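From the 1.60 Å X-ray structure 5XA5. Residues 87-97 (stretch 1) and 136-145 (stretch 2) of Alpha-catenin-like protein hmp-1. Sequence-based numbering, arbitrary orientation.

Stretch 1 87-97: DLLHEALGAVQ
Stretch 2 (136-145) KFLILADSID

Both stretches are helical throughout, and each is a segment of a longer helix that begins earlier in the chain and continues later. Phi lies between -57° and -77° and psi between -31° and -45°, so the backbone is regular, with i to i+4 hydrogen bonds such as Ala92 N to Leu88 O (2.8 Å), Leu93 N to Leu89 O (2.9 Å) and Ala141 N to Phe137 O (2.8 Å). The bond from Val96 N to Ala92 O is weak, at 3.4 Å. The helices run nearly antiparallel: their N-to-C directions differ by 164°, the signed crossing angle is -164°, and the axes approach to 9.3 Å. Two pairs set the register, Ala92 CA to Phe137 CA at 5.4 Å and Leu89 CA to Leu140 CA at 6.9 Å. Numbers therefore rise along one helix as they fall along the other.

No hydrogen bond crosses between the stretches; the 417 Å² they bury is held by apolar packing. The closest backbone pairing falls at Ala92, whose CB, a single methyl group, points toward the partner helix at the place where the CA atoms of the two helices come nearest. That CB lies 3.8 Å from Phe137 CD1 and also 3.8 Å from Leu140 CD2, so one small residue touches two large ones.

Leu89 is the knob of this contact. Its CA-to-CB bond points sideways, but the m,t rotamer (chi1 -80°, chi2 163°) brings the end of the side chain nearer, into a hole formed by Phe137, Leu140, Ala141 and Ile144. Leu89 CD2 is 4.1 Å from Phe137 CE1, from Leu140 CG and from Ala141 CA, while Leu89 CD1 reaches Ile144 CG1 at 3.7 Å. Ile144, with chi1 -58° and chi2 -48° (m,m), supplies this wall of the hole.

Phe137 points toward the first helix with chi1 178° (t) and chi2 83°, and loses 98 Å² to it. Its ring meets neighbours over one face and at its edge. Leu93, sideways in direction and t,p in rotamer (chi1 -164°, chi2 57°), places CD1 over one face, 4.2 Å from the ring centroid and 21° off the normal, a CH-pi contact; Leu93 CB is 3.9 Å from Phe137 CE1. At the ring edge, near its plane, lie Ala92 CB and the carbonyl of Leu89, with Leu89 O 3.6 Å from Phe137 CE1. Val96, chi1 175° (t), adds a looser contact, Val96 CG2 to Phe137 CB at 4.4 Å.

Leu140 also points toward the partner, t,p (chi1 176°, chi2 61°), and Leu140 CD2 presses against backbone as well as side chain: 3.3 Å from Leu88 O, 3.7 Å from Leu89 N and 3.8 Å from Leu88 CB. Leu88 itself is exposed, m,t (chi1 -79°, chi2 161°). Within the second helix, Ser143, chi1 74° (p), turns its OG back to donate to Leu140 O at 2.6 Å. The rule is compact: alanine at the closest CA pairing, against Phe137 and Leu140, with Leu89 about one turn away seated in a hole of the partner helix.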

# COMPACT_ATOMS: atom_id res chain seq x y z
N ASP A 87 12.60 4.75 -5.87
CA ASP A 87 13.89 4.86 -5.18
C ASP A 87 13.77 4.61 -3.68
O ASP A 87 14.63 3.96 -3.08
CB ASP A 87 14.52 6.23 -5.42
CG ASP A 87 14.94 6.44 -6.86
OD1 ASP A 87 14.63 5.57 -7.70
OD2 ASP A 87 15.58 7.47 -7.15
N LEU A 88 12.72 5.13 -3.06
CA LEU A 88 12.50 4.91 -1.64
C LEU A 88 12.25 3.43 -1.38
O LEU A 88 12.75 2.88 -0.39
CB LEU A 88 11.32 5.74 -1.14
CG LEU A 88 11.62 7.21 -0.85
CD1 LEU A 88 10.34 8.01 -0.81
CD2 LEU A 88 12.39 7.34 0.45
N LEU A 89 11.49 2.80 -2.27
CA LEU A 89 11.15 1.38 -2.13
C LEU A 89 12.40 0.52 -2.20
O LEU A 89 12.55 -0.41 -1.41
CB LEU A 89 10.17 0.95 -3.22
CG LEU A 89 8.71 1.32 -2.96
CD1 LEU A 89 7.88 1.24 -4.23
CD2 LEU A 89 8.15 0.40 -1.91
N HIS A 90 13.29 0.84 -3.13
CA HIS A 90 14.52 0.08 -3.25
C HIS A 90 15.41 0.30 -2.02
O HIS A 90 16.03 -0.64 -1.52
CB HIS A 90 15.26 0.46 -4.54
CG HIS A 90 14.73 -0.24 -5.75
ND1 HIS A 90 14.59 0.37 -6.98
CD2 HIS A 90 14.31 -1.52 -5.93
CE1 HIS A 90 14.10 -0.49 -7.85
NE2 HIS A 90 13.92 -1.65 -7.24
N GLU A 91 15.43 1.53 -1.53
CA GLU A 91 16.18 1.87 -0.32
C GLU A 91 15.66 1.09 0.89
O GLU A 91 16.44 0.56 1.68
CB GLU A 91 16.08 3.37 -0.04
CG GLU A 91 17.04 3.88 1.02
CD GLU A 91 16.90 5.37 1.26
OE1 GLU A 91 15.92 5.97 0.77
OE2 GLU A 91 17.78 5.95 1.94
N ALA A 92 14.35 1.03 1.03
CA ALA A 92 13.73 0.33 2.15
C ALA A 92 13.95 -1.17 2.05
O ALA A 92 14.15 -1.84 3.06
CB ALA A 92 12.25 0.64 2.23
N LEU A 93 13.91 -1.69 0.83
CA LEU A 93 14.18 -3.11 0.62
C LEU A 93 15.64 -3.41 0.94
O LEU A 93 15.96 -4.48 1.45
CB LEU A 93 13.86 -3.52 -0.82
CG LEU A 93 13.73 -5.02 -1.09
CD1 LEU A 93 12.65 -5.64 -0.19
CD2 LEU A 93 13.44 -5.28 -2.55
N GLY A 94 16.52 -2.46 0.63
CA GLY A 94 17.93 -2.60 0.93
C GLY A 94 18.18 -2.69 2.43
O GLY A 94 19.07 -3.39 2.88
N ALA A 95 17.36 -1.99 3.21
CA ALA A 95 17.49 -2.03 4.66
C ALA A 95 17.12 -3.42 5.19
O ALA A 95 17.68 -3.88 6.18
CB ALA A 95 16.64 -0.96 5.31
N VAL A 96 16.19 -4.09 4.52
CA VAL A 96 15.85 -5.47 4.85
C VAL A 96 17.02 -6.40 4.51
O VAL A 96 17.38 -7.27 5.31
CB VAL A 96 14.57 -5.95 4.14
CG1 VAL A 96 14.31 -7.42 4.40
CG2 VAL A 96 13.37 -5.13 4.61
N GLN A 97 17.63 -6.20 3.35
CA GLN A 97 18.78 -7.01 2.96
C GLN A 97 19.92 -6.86 3.96
O GLN A 97 20.55 -7.85 4.34
CB GLN A 97 19.25 -6.60 1.56
CG GLN A 97 20.44 -7.39 1.03
CD GLN A 97 20.80 -6.98 -0.39
OE1 GLN A 97 20.98 -5.79 -0.67
NE2 GLN A 97 20.87 -7.95 -1.29
N LYS A 136 8.84 -1.25 8.23
CA LYS A 136 8.99 0.05 7.57
C LYS A 136 8.80 -0.10 6.06
O LYS A 136 8.22 0.79 5.42
CB LYS A 136 10.36 0.67 7.89
CG LYS A 136 10.38 1.37 9.23
CD LYS A 136 11.77 1.85 9.63
CE LYS A 136 11.73 2.49 11.01
NZ LYS A 136 13.07 2.93 11.47
N PHE A 137 9.25 -1.22 5.50
CA PHE A 137 9.05 -1.47 4.08
C PHE A 137 7.57 -1.58 3.75
O PHE A 137 7.11 -1.04 2.75
CB PHE A 137 9.78 -2.74 3.61
CG PHE A 137 9.55 -3.05 2.15
CD1 PHE A 137 10.31 -2.43 1.19
CD2 PHE A 137 8.58 -3.96 1.74
CE1 PHE A 137 10.11 -2.69 -0.16
CE2 PHE A 137 8.38 -4.22 0.39
CZ PHE A 137 9.15 -3.58 -0.55
N LEU A 138 6.82 -2.28 4.59
CA LEU A 138 5.40 -2.45 4.33
C LEU A 138 4.66 -1.12 4.43
O LEU A 138 3.71 -0.90 3.69
CB LEU A 138 4.77 -3.45 5.30
CG LEU A 138 5.32 -4.88 5.20
CD1 LEU A 138 4.66 -5.75 6.24
CD2 LEU A 138 5.06 -5.43 3.81
N ILE A 139 5.10 -0.26 5.34
CA ILE A 139 4.44 1.03 5.54
C ILE A 139 4.67 1.91 4.32
O ILE A 139 3.75 2.57 3.82
CB ILE A 139 4.95 1.75 6.81
CG1 ILE A 139 4.35 1.11 8.06
CG2 ILE A 139 4.57 3.22 6.79
CD1 ILE A 139 5.00 1.57 9.35
N LEU A 140 5.91 1.89 3.84
CA LEU A 140 6.24 2.61 2.62
C LEU A 140 5.49 2.02 1.43
O LEU A 140 4.98 2.75 0.57
CB LEU A 140 7.75 2.58 2.39
CG LEU A 140 8.19 3.22 1.08
CD1 LEU A 140 7.79 4.69 1.08
CD2 LEU A 140 9.69 3.05 0.91
N ALA A 141 5.39 0.69 1.38
CA ALA A 141 4.67 0.03 0.30
C ALA A 141 3.22 0.47 0.23
O ALA A 141 2.68 0.67 -0.86
CB ALA A 141 4.74 -1.49 0.45
N ASP A 142 2.58 0.63 1.39
CA ASP A 142 1.19 1.07 1.41
C ASP A 142 1.11 2.50 0.87
O ASP A 142 0.16 2.83 0.14
CB ASP A 142 0.61 0.99 2.82
CG ASP A 142 -0.88 1.30 2.84
OD1 ASP A 142 -1.63 0.50 2.26
OD2 ASP A 142 -1.28 2.32 3.46
N SER A 143 2.09 3.34 1.18
CA SER A 143 2.01 4.73 0.74
C SER A 143 2.11 4.81 -0.78
O SER A 143 1.52 5.70 -1.41
CB SER A 143 3.10 5.57 1.40
OG SER A 143 4.36 5.29 0.83
N ILE A 144 2.86 3.87 -1.37
CA ILE A 144 3.02 3.83 -2.82
C ILE A 144 1.76 3.25 -3.46
O ILE A 144 1.29 3.70 -4.50
CB ILE A 144 4.26 2.99 -3.24
CG1 ILE A 144 5.53 3.56 -2.60
CG2 ILE A 144 4.39 2.94 -4.75
CD1 ILE A 144 5.67 5.05 -2.76
N ASP A 145 1.19 2.24 -2.81
CA ASP A 145 -0.09 1.72 -3.23
C ASP A 145 -1.15 2.84 -3.25
O ASP A 145 -2.02 2.87 -4.12
CB ASP A 145 -0.54 0.56 -2.30
CG ASP A 145 0.30 -0.71 -2.48
OD1 ASP A 145 0.93 -0.86 -3.55
OD2 ASP A 145 0.33 -1.55 -1.54